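Local coordinates for beta-fructofuranosidase (PDB 3WPU), which belongs to the levansucrase/invertase family of the beta-fructosidase clan, a group of carbohydrate-active proteins built on a five-bladed beta-propeller, at residues 20-25 against 323-327; 261-267 against 305-311; 406-411 against 440-446. One frame throughout, in Å; residues are numbered along the deposited sequence.

Contact 1. Residues 20-25 against 323-327; sequences PEDDFT and FLPPI
Between residues 20-25, an irregular loop, and residues 323-327, the part of strand 321-331 where the chain turns a corner at I327, the backbones draw together from one end to the other, the CA atoms lying 5.9 Å apart at E21 and L324 but 4.7 Å apart at T25 and I327. At the close end a side chain makes the bond: OG1 of T25 donates to O of P326 over 2.7 Å, arriving tilted 34° from the carbonyl plane. The hydroxyl stands anti to T25's own carbonyl carbon (chi1 -62°), which leaves CG2 beside that carbon and brings both branches of the threonine against the P326 carbonyl, CG2 at 3.4 Å from P326 O. In the middle, the ring of P325 points at the loop. Its CG meets the backbone O of D22 at 3.4 Å and the carboxylate oxygen OD2 of D23 at 3.5 Å, van der Waals contacts of an aliphatic ring atom with two oxygens. L324 covers the far end with its two branches divided: CD1 lies 3.6 Å from O of P20, while the side chains of L324 and E21 lie side by side, CD2 of L324 4.1 Å from CG of E21. The E21 carboxylate is taken by K312 in a salt bridge. R379 ties the two backbones together as well, its guanidinium nitrogens bonding to the carbonyls of P20 and F24 on one side and of P325 and P326 on the other. The loop leads into strand 26-27, which pairs in parallel with strand 321-331 at the rim of a five-stranded sheet, while strand 305-313 flanks that strand on its other side.

Contact 2. Residues 261-267 against 305-311; sequences MVFEGNS and IGNVGLA
The ring of F263 lies with one face against G309, whose CA sits 3.9 Å from the ring centroid and 20° off the normal, a CH-pi contact shifted toward the rim; near the ring plane, at the edge, comes the backbone N of A311. Chi1 of 52° sets CG between the backbone N and the carbonyl carbon, and so folds the ring across the neighbouring strand, where glycine offers only its CA. CE2 then reaches the methyl of A311 at 4.1 Å. Y233 approaches the same ring in an edge-to-face pairing. A second flat group, the amide of N307, donates through its ND2 to a water at 3.0 Å that in turn gives a proton to OG of S267; that hydroxyl is also bonded to N331. Beyond the ring, the strands are stitched by reciprocal backbone bonds. The pair M261-A311 is hydrogen-bonded, as are F263-G309 and G265-N307. In the first, N of A311 reaches O of M261 in the carbonyl plane over 2.9 Å, whereas N of F263 stands above the plane of the G309 carbonyl, at a longer 3.3 Å from its O. The last bond, N of S267 to O of I305, is 2.8 Å. On the sheet face that carries V262, V308 and L310, opposite that of F263, V262 meets both of the others, its CG1 lying 3.8 Å from CD1 of L310. With axes 143° apart, the two strands form a twisted antiparallel pair inside a blade-like sheet, as in the five-bladed propellers of this family.

Contact 3. Residues 406-411 against 440-446; sequences PFAPDF and THDDFVR
P409 lays its ring over one face of the F444 phenyl, with CD 3.8 Å from the ring centroid and 22° off the normal. The two side chains meet at about a right angle, so that the proline presents CD over the face, near CD2 and CE2 of F444, while CG of P409 lies close to the same CD2. A chi1 of 68° places the phenyl between its own backbone N and carbonyl carbon, raised toward the loop. At another part of the ring, CZ comes within 3.5 Å of O of F407, obliquely. Two residues further along the strand, R446 folds back through bends at chi2 and chi3 and turns one face of its guanidinium to the loop: O of P406 lies 3.5 Å above that plane, while NH2 touches CB of P406 at 3.6 Å. The charge is met elsewhere, by salt bridges to D436 and D108, which would be expected to fix the rotation of the flat group. At the other end, F411 and H441 run side by side and point the same way. Their ring planes are inclined at 44°, and CD2 of F411 stands over one face of the imidazole, 3.3 Å from NE2; OD1 of D442 lies over the opposite face. R47 makes a cation-pi contact with F411. Near H441 a water accepts from its backbone N at 2.9 Å and probably donates to O of D410. The type I turn T440-D443 joins strand 437-438 to strand 443-446 in a small antiparallel hairpin, which packs through these side chains on the loop that runs between strands 391-394 and 423-425.

Overall arrangement
Along the chain, contact 2 lies within the long run of residues that contact 1 closes, and contact 3 opens after both have closed. Contacts 1 and 2, with centres 10 Å apart, reach one five-stranded sheet, contact 1 through strand 321-331 and the loop that enters strand 26-27. They touch directly: strands 321-331 and 305-313 are neighbours, and F323 packs against F263. Together they tie an N-terminal segment to residues some 300 positions on. Contact 3, at the surface, has its centre about 41 Å from that of contact 1, across the chain's centre, and about 32 Å from contact 2; it independently joins a hairpin and a loop.

Contact 1. Residues 20-25 against 323-327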
loop_
_atom_site.group_PDB
_atom_site.type_symbol
_atom_site.label_atom_id
_atom_site.label_comp_id
_atom_site.label_asym_id
_atom_site.label_seq_id
_atom_site.Cartn_x
_atom_site.Cartn_y
_atom_site.Cartn_z
ATOM N N PRO A 20 13.837 -17.587 0.134
ATOM C CA PRO A 20 12.439 -17.234 -0.182
ATOM C C PRO A 20 11.506 -18.437 -0.209
ATOM O O PRO A 20 10.343 -18.319 0.176
ATOM C CB PRO A 20 12.568 -16.572 -1.547
ATOM C CG PRO A 20 13.856 -15.864 -1.424
ATOM C CD PRO A 20 14.762 -16.917 -0.787
ATOM N N GLU A 21 12.037 -19.606 -0.599
ATOM C CA GLU A 21 11.253 -20.846 -0.702
ATOM C C GLU A 21 11.110 -21.639 0.609
ATOM O O GLU A 21 10.388 -22.627 0.641
ATOM C CB GLU A 21 11.885 -21.762 -1.779
ATOM C CG GLU A 21 11.955 -21.135 -3.156
ATOM C CD GLU A 21 13.144 -20.178 -3.358
ATOM O OE1 GLU A 21 13.944 -19.943 -2.424
ATOM O OE2 GLU A 21 13.263 -19.609 -4.459
ATOM N N ASP A 22 11.800 -21.217 1.675
ATOM C CA ASP A 22 11.742 -21.856 2.989
ATOM C C ASP A 22 10.403 -21.639 3.673
ATOM O O ASP A 22 9.622 -20.796 3.254
ATOM C CB ASP A 22 12.844 -21.304 3.912
ATOM C CG ASP A 22 14.235 -21.832 3.561
ATOM O OD1 ASP A 22 14.337 -22.865 2.856
ATOM O OD2 ASP A 22 15.246 -21.229 4.007
ATOM N N ASP A 23 10.144 -22.428 4.706
ATOM C CA ASP A 23 8.837 -22.439 5.364
ATOM C C ASP A 23 8.706 -21.507 6.556
ATOM O O ASP A 23 7.613 -21.384 7.125
ATOM C CB ASP A 23 8.509 -23.874 5.736
ATOM C CG ASP A 23 8.346 -24.709 4.525
ATOM O OD1 ASP A 23 9.323 -25.367 4.104
ATOM O OD2 ASP A 23 7.274 -24.623 3.933
ATOM N N PHE A 24 9.786 -20.834 6.932
ATOM C CA PHE A 24 9.736 -19.963 8.083
ATOM C C PHE A 24 8.789 -18.794 7.861
ATOM O O PHE A 24 8.922 -18.065 6.887
ATOM C CB PHE A 24 11.109 -19.398 8.379
ATOM C CG PHE A 24 11.126 -18.530 9.591
ATOM C CD1 PHE A 24 11.343 -19.070 10.850
ATOM C CD2 PHE A 24 10.876 -17.165 9.475
ATOM C CE1 PHE A 24 11.369 -18.249 11.978
ATOM C CE2 PHE A 24 10.863 -16.351 10.600
ATOM C CZ PHE A 24 11.108 -16.894 11.853
ATOM N N THR A 25 7.894 -18.596 8.811
ATOM C CA THR A 25 6.966 -17.456 8.804
ATOM C C THR A 25 7.198 -16.678 10.095
ATOM O O THR A 25 7.060 -17.236 11.207
ATOM C CB THR A 25 5.517 -17.925 8.755
ATOM O OG1 THR A 25 5.250 -18.663 7.566
ATOM C CG2 THR A 25 4.551 -16.726 8.803
ATOM N N PHE A 323 2.857 -19.810 -5.384
ATOM C CA PHE A 323 2.814 -19.414 -3.998
ATOM C C PHE A 323 4.054 -19.918 -3.284
ATOM O O PHE A 323 4.587 -21.005 -3.604
ATOM C CB PHE A 323 1.609 -20.014 -3.284
ATOM C CG PHE A 323 0.306 -19.301 -3.532
ATOM C CD1 PHE A 323 0.190 -17.965 -3.278
ATOM C CD2 PHE A 323 -0.798 -20.000 -3.965
ATOM C CE1 PHE A 323 -1.016 -17.308 -3.466
ATOM C CE2 PHE A 323 -2.015 -19.368 -4.165
ATOM C CZ PHE A 323 -2.119 -18.022 -3.915
ATOM N N LEU A 324 4.516 -19.122 -2.339
ATOM C CA LEU A 324 5.506 -19.522 -1.354
ATOM C C LEU A 324 4.885 -19.354 0.034
ATOM O O LEU A 324 3.802 -18.742 0.166
ATOM C CB LEU A 324 6.778 -18.685 -1.505
ATOM C CG LEU A 324 7.502 -18.826 -2.844
ATOM C CD1 LEU A 324 8.681 -17.877 -2.963
ATOM C CD2 LEU A 324 7.967 -20.260 -3.084
ATOM N N PRO A 325 5.540 -19.885 1.080
ATOM C CA PRO A 325 4.891 -19.799 2.412
ATOM C C PRO A 325 4.745 -18.335 2.892
ATOM O O PRO A 325 5.477 -17.453 2.465
ATOM C CB PRO A 325 5.819 -20.642 3.299
ATOM C CG PRO A 325 6.448 -21.630 2.324
ATOM C CD PRO A 325 6.695 -20.814 1.090
ATOM N N PRO A 326 3.759 -18.052 3.757
ATOM C CA PRO A 326 3.652 -16.674 4.214
ATOM C C PRO A 326 4.914 -16.147 4.901
ATOM O O PRO A 326 5.652 -16.910 5.573
ATOM C CB PRO A 326 2.483 -16.715 5.233
ATOM C CG PRO A 326 1.817 -18.029 5.067
ATOM C CD PRO A 326 2.826 -18.964 4.443
ATOM N N ILE A 327 5.206 -14.877 4.709
ATOM C CA ILE A 327 6.381 -14.266 5.380
ATOM C C ILE A 327 6.100 -13.633 6.728
ATOM O O ILE A 327 7.031 -13.468 7.535
ATOM C CB ILE A 327 7.162 -13.274 4.477
ATOM C CG1 ILE A 327 6.244 -12.169 3.922
ATOM C CG2 ILE A 327 7.836 -14.013 3.326
ATOM C CD1 ILE A 327 6.988 -11.041 3.233
#

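Contact 2. Residues 261-267 against 305-311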
loop_
_atom_site.group_PDB
_atom_site.type_symbol
_atom_site.label_atom_id
_atom_site.label_comp_id
_atom_site.label_asym_id
_atom_site.label_seq_id
_atom_site.Cartn_x
_atom_site.Cartn_y
_atom_site.Cartn_z
ATOM N N MET A 261 6.425 -11.261 -5.297
ATOM C CA MET A 261 5.218 -10.487 -4.992
ATOM C C MET A 261 4.853 -10.724 -3.544
ATOM O O MET A 261 4.884 -11.854 -3.072
ATOM C CB MET A 261 4.084 -10.969 -5.899
ATOM C CG MET A 261 2.681 -10.375 -5.625
ATOM S SD MET A 261 1.396 -11.363 -6.410
ATOM C CE MET A 261 1.771 -11.177 -8.152
ATOM N N VAL A 262 4.435 -9.662 -2.856
ATOM C CA VAL A 262 3.748 -9.801 -1.594
ATOM C C VAL A 262 2.312 -9.344 -1.753
ATOM O O VAL A 262 1.963 -8.615 -2.690
ATOM C CB VAL A 262 4.441 -9.076 -0.399
ATOM C CG1 VAL A 262 5.783 -9.740 -0.088
ATOM C CG2 VAL A 262 4.650 -7.611 -0.663
ATOM N N PHE A 263 1.484 -9.867 -0.867
ATOM C CA PHE A 263 0.061 -9.586 -0.894
ATOM C C PHE A 263 -0.515 -9.904 0.478
ATOM O O PHE A 263 0.120 -10.554 1.295
ATOM C CB PHE A 263 -0.634 -10.436 -1.975
ATOM C CG PHE A 263 -0.334 -11.901 -1.866
ATOM C CD1 PHE A 263 -1.128 -12.727 -1.091
ATOM C CD2 PHE A 263 0.754 -12.437 -2.507
ATOM C CE1 PHE A 263 -0.840 -14.058 -0.940
ATOM C CE2 PHE A 263 1.053 -13.783 -2.357
ATOM C CZ PHE A 263 0.253 -14.591 -1.588
ATOM N N GLU A 264 -1.697 -9.359 0.760
ATOM C CA GLU A 264 -2.437 -9.707 1.951
ATOM C C GLU A 264 -3.181 -11.025 1.818
ATOM O O GLU A 264 -3.880 -11.253 0.835
ATOM C CB GLU A 264 -3.482 -8.609 2.277
ATOM C CG GLU A 264 -4.321 -8.981 3.487
ATOM C CD GLU A 264 -5.394 -7.960 3.822
ATOM O OE1 GLU A 264 -5.598 -7.036 3.031
ATOM O OE2 GLU A 264 -6.040 -8.127 4.881
ATOM N N GLY A 265 -3.057 -11.869 2.833
ATOM C CA GLY A 265 -3.888 -13.057 2.992
ATOM C C GLY A 265 -4.395 -13.203 4.414
ATOM O O GLY A 265 -4.260 -12.274 5.242
ATOM N N ASN A 266 -5.008 -14.355 4.701
ATOM C CA ASN A 266 -5.177 -14.808 6.070
ATOM C C ASN A 266 -4.497 -16.156 6.213
ATOM O O ASN A 266 -4.347 -16.894 5.243
ATOM C CB ASN A 266 -6.646 -15.002 6.455
ATOM C CG ASN A 266 -7.436 -13.694 6.567
ATOM O OD1 ASN A 266 -8.607 -13.664 6.238
ATOM N ND2 ASN A 266 -6.836 -12.665 7.049
ATOM N N SER A 267 -4.096 -16.475 7.436
ATOM C CA SER A 267 -3.581 -17.799 7.734
ATOM C C SER A 267 -4.647 -18.840 7.383
ATOM O O SER A 267 -5.834 -18.653 7.609
ATOM C CB SER A 267 -3.201 -17.884 9.207
ATOM O OG SER A 267 -2.173 -16.967 9.510
ATOM N N ILE A 305 -6.595 -13.461 12.140
ATOM C CA ILE A 305 -5.456 -14.293 11.697
ATOM C C ILE A 305 -4.957 -13.840 10.318
ATOM O O ILE A 305 -4.847 -14.628 9.346
ATOM C CB ILE A 305 -5.802 -15.797 11.725
ATOM C CG1 ILE A 305 -7.077 -16.100 10.909
ATOM C CG2 ILE A 305 -5.969 -16.284 13.151
ATOM C CD1 ILE A 305 -7.370 -17.567 10.704
ATOM N N GLY A 306 -4.637 -12.556 10.234
ATOM C CA GLY A 306 -4.091 -11.985 9.033
ATOM C C GLY A 306 -2.695 -12.499 8.760
ATOM O O GLY A 306 -1.965 -12.853 9.687
ATOM N N ASN A 307 -2.345 -12.519 7.492
ATOM C CA ASN A 307 -0.967 -12.773 7.090
ATOM C C ASN A 307 -0.526 -11.967 5.876
ATOM O O ASN A 307 -1.329 -11.313 5.188
ATOM C CB ASN A 307 -0.626 -14.285 6.971
ATOM C CG ASN A 307 -1.245 -14.978 5.754
ATOM O OD1 ASN A 307 -1.871 -14.354 4.909
ATOM N ND2 ASN A 307 -1.041 -16.296 5.664
ATOM N N VAL A 308 0.770 -12.040 5.601
ATOM C CA VAL A 308 1.349 -11.454 4.419
ATOM C C VAL A 308 1.975 -12.594 3.652
ATOM O O VAL A 308 2.842 -13.303 4.165
ATOM C CB VAL A 308 2.417 -10.364 4.711
ATOM C CG1 VAL A 308 3.054 -9.914 3.419
ATOM C CG2 VAL A 308 1.754 -9.181 5.423
ATOM N N GLY A 309 1.511 -12.745 2.421
ATOM C CA GLY A 309 1.987 -13.788 1.518
ATOM C C GLY A 309 3.120 -13.379 0.616
ATOM O O GLY A 309 3.420 -12.201 0.433
ATOM N N LEU A 310 3.795 -14.399 0.075
ATOM C CA LEU A 310 4.879 -14.239 -0.889
ATOM C C LEU A 310 4.589 -15.188 -2.064
ATOM O O LEU A 310 4.061 -16.304 -1.868
ATOM C CB LEU A 310 6.225 -14.616 -0.259
ATOM C CG LEU A 310 7.467 -14.289 -1.095
ATOM C CD1 LEU A 310 7.695 -12.798 -1.294
ATOM C CD2 LEU A 310 8.703 -14.945 -0.477
ATOM N N ALA A 311 4.894 -14.721 -3.268
ATOM C CA ALA A 311 4.815 -15.539 -4.472
ATOM C C ALA A 311 6.013 -15.203 -5.341
ATOM O O ALA A 311 6.618 -14.129 -5.231
ATOM C CB ALA A 311 3.521 -15.317 -5.233
HETATM O O HOH W 1 0.000 -17.788 8.059
#

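Contact 3. Residues 406-411 against 440-446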
loop_
_atom_site.group_PDB
_atom_site.type_symbol
_atom_site.label_atom_id
_atom_site.label_comp_id
_atom_site.label_asym_id
_atom_site.label_seq_id
_atom_site.Cartn_x
_atom_site.Cartn_y
_atom_site.Cartn_z
ATOM N N PRO A 406 -15.180 5.679 10.975
ATOM C CA PRO A 406 -15.067 6.802 10.050
ATOM C C PRO A 406 -16.400 7.476 9.701
ATOM O O PRO A 406 -16.393 8.606 9.246
ATOM C CB PRO A 406 -14.445 6.191 8.790
ATOM C CG PRO A 406 -14.002 4.839 9.162
ATOM C CD PRO A 406 -14.505 4.457 10.490
ATOM N N PHE A 407 -17.511 6.763 9.916
ATOM C CA PHE A 407 -18.848 7.279 9.673
ATOM C C PHE A 407 -19.530 7.685 10.978
ATOM O O PHE A 407 -20.657 8.163 10.954
ATOM C CB PHE A 407 -19.704 6.250 8.922
ATOM C CG PHE A 407 -19.655 4.876 9.511
ATOM C CD1 PHE A 407 -20.439 4.539 10.613
ATOM C CD2 PHE A 407 -18.790 3.922 8.988
ATOM C CE1 PHE A 407 -20.377 3.271 11.167
ATOM C CE2 PHE A 407 -18.721 2.655 9.545
ATOM C CZ PHE A 407 -19.510 2.324 10.631
ATOM N N ALA A 408 -18.830 7.540 12.102
ATOM C CA ALA A 408 -19.400 7.838 13.431
ATOM C C ALA A 408 -18.265 8.036 14.445
ATOM O O ALA A 408 -17.939 7.119 15.209
ATOM C CB ALA A 408 -20.334 6.708 13.861
ATOM N N PRO A 409 -17.619 9.221 14.411
ATOM C CA PRO A 409 -16.498 9.448 15.310
ATOM C C PRO A 409 -16.905 9.394 16.768
ATOM O O PRO A 409 -18.003 9.828 17.119
ATOM C CB PRO A 409 -16.015 10.854 14.939
ATOM C CG PRO A 409 -16.471 11.056 13.549
ATOM C CD PRO A 409 -17.751 10.301 13.417
ATOM N N ASP A 410 -16.031 8.860 17.605
ATOM C CA ASP A 410 -16.268 8.864 19.050
ATOM C C ASP A 410 -16.122 10.274 19.635
ATOM O O ASP A 410 -15.200 11.016 19.335
ATOM C CB ASP A 410 -15.309 7.915 19.764
ATOM C CG ASP A 410 -15.632 7.762 21.248
ATOM O OD1 ASP A 410 -16.396 6.835 21.603
ATOM O OD2 ASP A 410 -15.078 8.531 22.051
ATOM N N PHE A 411 -17.055 10.622 20.516
ATOM C CA PHE A 411 -17.031 11.899 21.208
ATOM C C PHE A 411 -15.675 12.354 21.793
ATOM O O PHE A 411 -15.361 13.537 21.774
ATOM C CB PHE A 411 -18.070 11.844 22.346
ATOM C CG PHE A 411 -18.280 13.156 23.027
ATOM C CD1 PHE A 411 -17.532 13.508 24.146
ATOM C CD2 PHE A 411 -19.227 14.047 22.544
ATOM C CE1 PHE A 411 -17.726 14.728 24.774
ATOM C CE2 PHE A 411 -19.426 15.262 23.167
ATOM C CZ PHE A 411 -18.670 15.605 24.278
ATOM N N THR A 440 -14.871 15.776 14.215
ATOM C CA THR A 440 -15.424 15.283 15.455
ATOM C C THR A 440 -16.807 14.708 15.179
ATOM O O THR A 440 -17.304 14.785 14.048
ATOM C CB THR A 440 -15.514 16.427 16.487
ATOM O OG1 THR A 440 -16.139 17.555 15.873
ATOM C CG2 THR A 440 -14.145 16.842 16.941
ATOM N N HIS A 441 -17.427 14.139 16.214
ATOM C CA HIS A 441 -18.692 13.411 16.091
ATOM C C HIS A 441 -19.811 14.236 15.425
ATOM O O HIS A 441 -20.616 13.691 14.673
ATOM C CB HIS A 441 -19.144 12.932 17.474
ATOM C CG HIS A 441 -19.527 14.047 18.392
ATOM N ND1 HIS A 441 -20.838 14.384 18.642
ATOM C CD2 HIS A 441 -18.771 14.935 19.079
ATOM C CE1 HIS A 441 -20.875 15.419 19.461
ATOM N NE2 HIS A 441 -19.635 15.778 19.737
ATOM N N ASP A 442 -19.842 15.534 15.693
ATOM C CA ASP A 442 -20.873 16.434 15.149
ATOM C C ASP A 442 -20.374 17.328 14.002
ATOM O O ASP A 442 -21.080 18.227 13.546
ATOM C CB ASP A 442 -21.438 17.313 16.270
ATOM C CG ASP A 442 -20.369 18.135 16.969
ATOM O OD1 ASP A 442 -19.152 17.882 16.764
ATOM O OD2 ASP A 442 -20.748 19.037 17.751
ATOM N N ASP A 443 -19.165 17.076 13.511
ATOM C CA ASP A 443 -18.535 17.986 12.569
ATOM C C ASP A 443 -17.387 17.271 11.868
ATOM O O ASP A 443 -16.210 17.572 12.110
ATOM C CB ASP A 443 -18.014 19.227 13.285
ATOM C CG ASP A 443 -17.293 20.186 12.358
ATOM O OD1 ASP A 443 -17.673 20.306 11.183
ATOM O OD2 ASP A 443 -16.319 20.816 12.815
ATOM N N PHE A 444 -17.753 16.333 11.004
ATOM C CA PHE A 444 -16.749 15.583 10.257
ATOM C C PHE A 444 -17.050 15.562 8.782
ATOM O O PHE A 444 -18.183 15.808 8.359
ATOM C CB PHE A 444 -16.596 14.161 10.808
ATOM C CG PHE A 444 -17.792 13.259 10.580
ATOM C CD1 PHE A 444 -17.859 12.417 9.461
ATOM C CD2 PHE A 444 -18.835 13.202 11.514
ATOM C CE1 PHE A 444 -18.933 11.566 9.275
ATOM C CE2 PHE A 444 -19.916 12.363 11.327
ATOM C CZ PHE A 444 -19.970 11.538 10.215
ATOM N N VAL A 445 -16.028 15.237 7.987
ATOM C CA VAL A 445 -16.166 15.175 6.558
ATOM C C VAL A 445 -15.402 13.960 6.070
ATOM O O VAL A 445 -14.425 13.549 6.716
ATOM C CB VAL A 445 -15.602 16.426 5.843
ATOM C CG1 VAL A 445 -16.477 17.641 6.146
ATOM C CG2 VAL A 445 -14.167 16.709 6.212
ATOM N N ARG A 446 -15.889 13.400 4.968
ATOM C CA ARG A 446 -15.198 12.298 4.284
ATOM C C ARG A 446 -14.295 12.851 3.214
ATOM O O ARG A 446 -14.591 13.875 2.588
ATOM C CB ARG A 446 -16.198 11.321 3.685
ATOM C CG ARG A 446 -17.238 10.810 4.670
ATOM C CD ARG A 446 -16.663 10.241 5.959
ATOM N NE ARG A 446 -15.998 8.955 5.745
ATOM C CZ ARG A 446 -16.629 7.779 5.711
ATOM N NH1 ARG A 446 -17.944 7.722 5.842
ATOM N NH2 ARG A 446 -15.938 6.643 5.550
HETATM O O HOH W 2 -15.489 13.593 18.313
#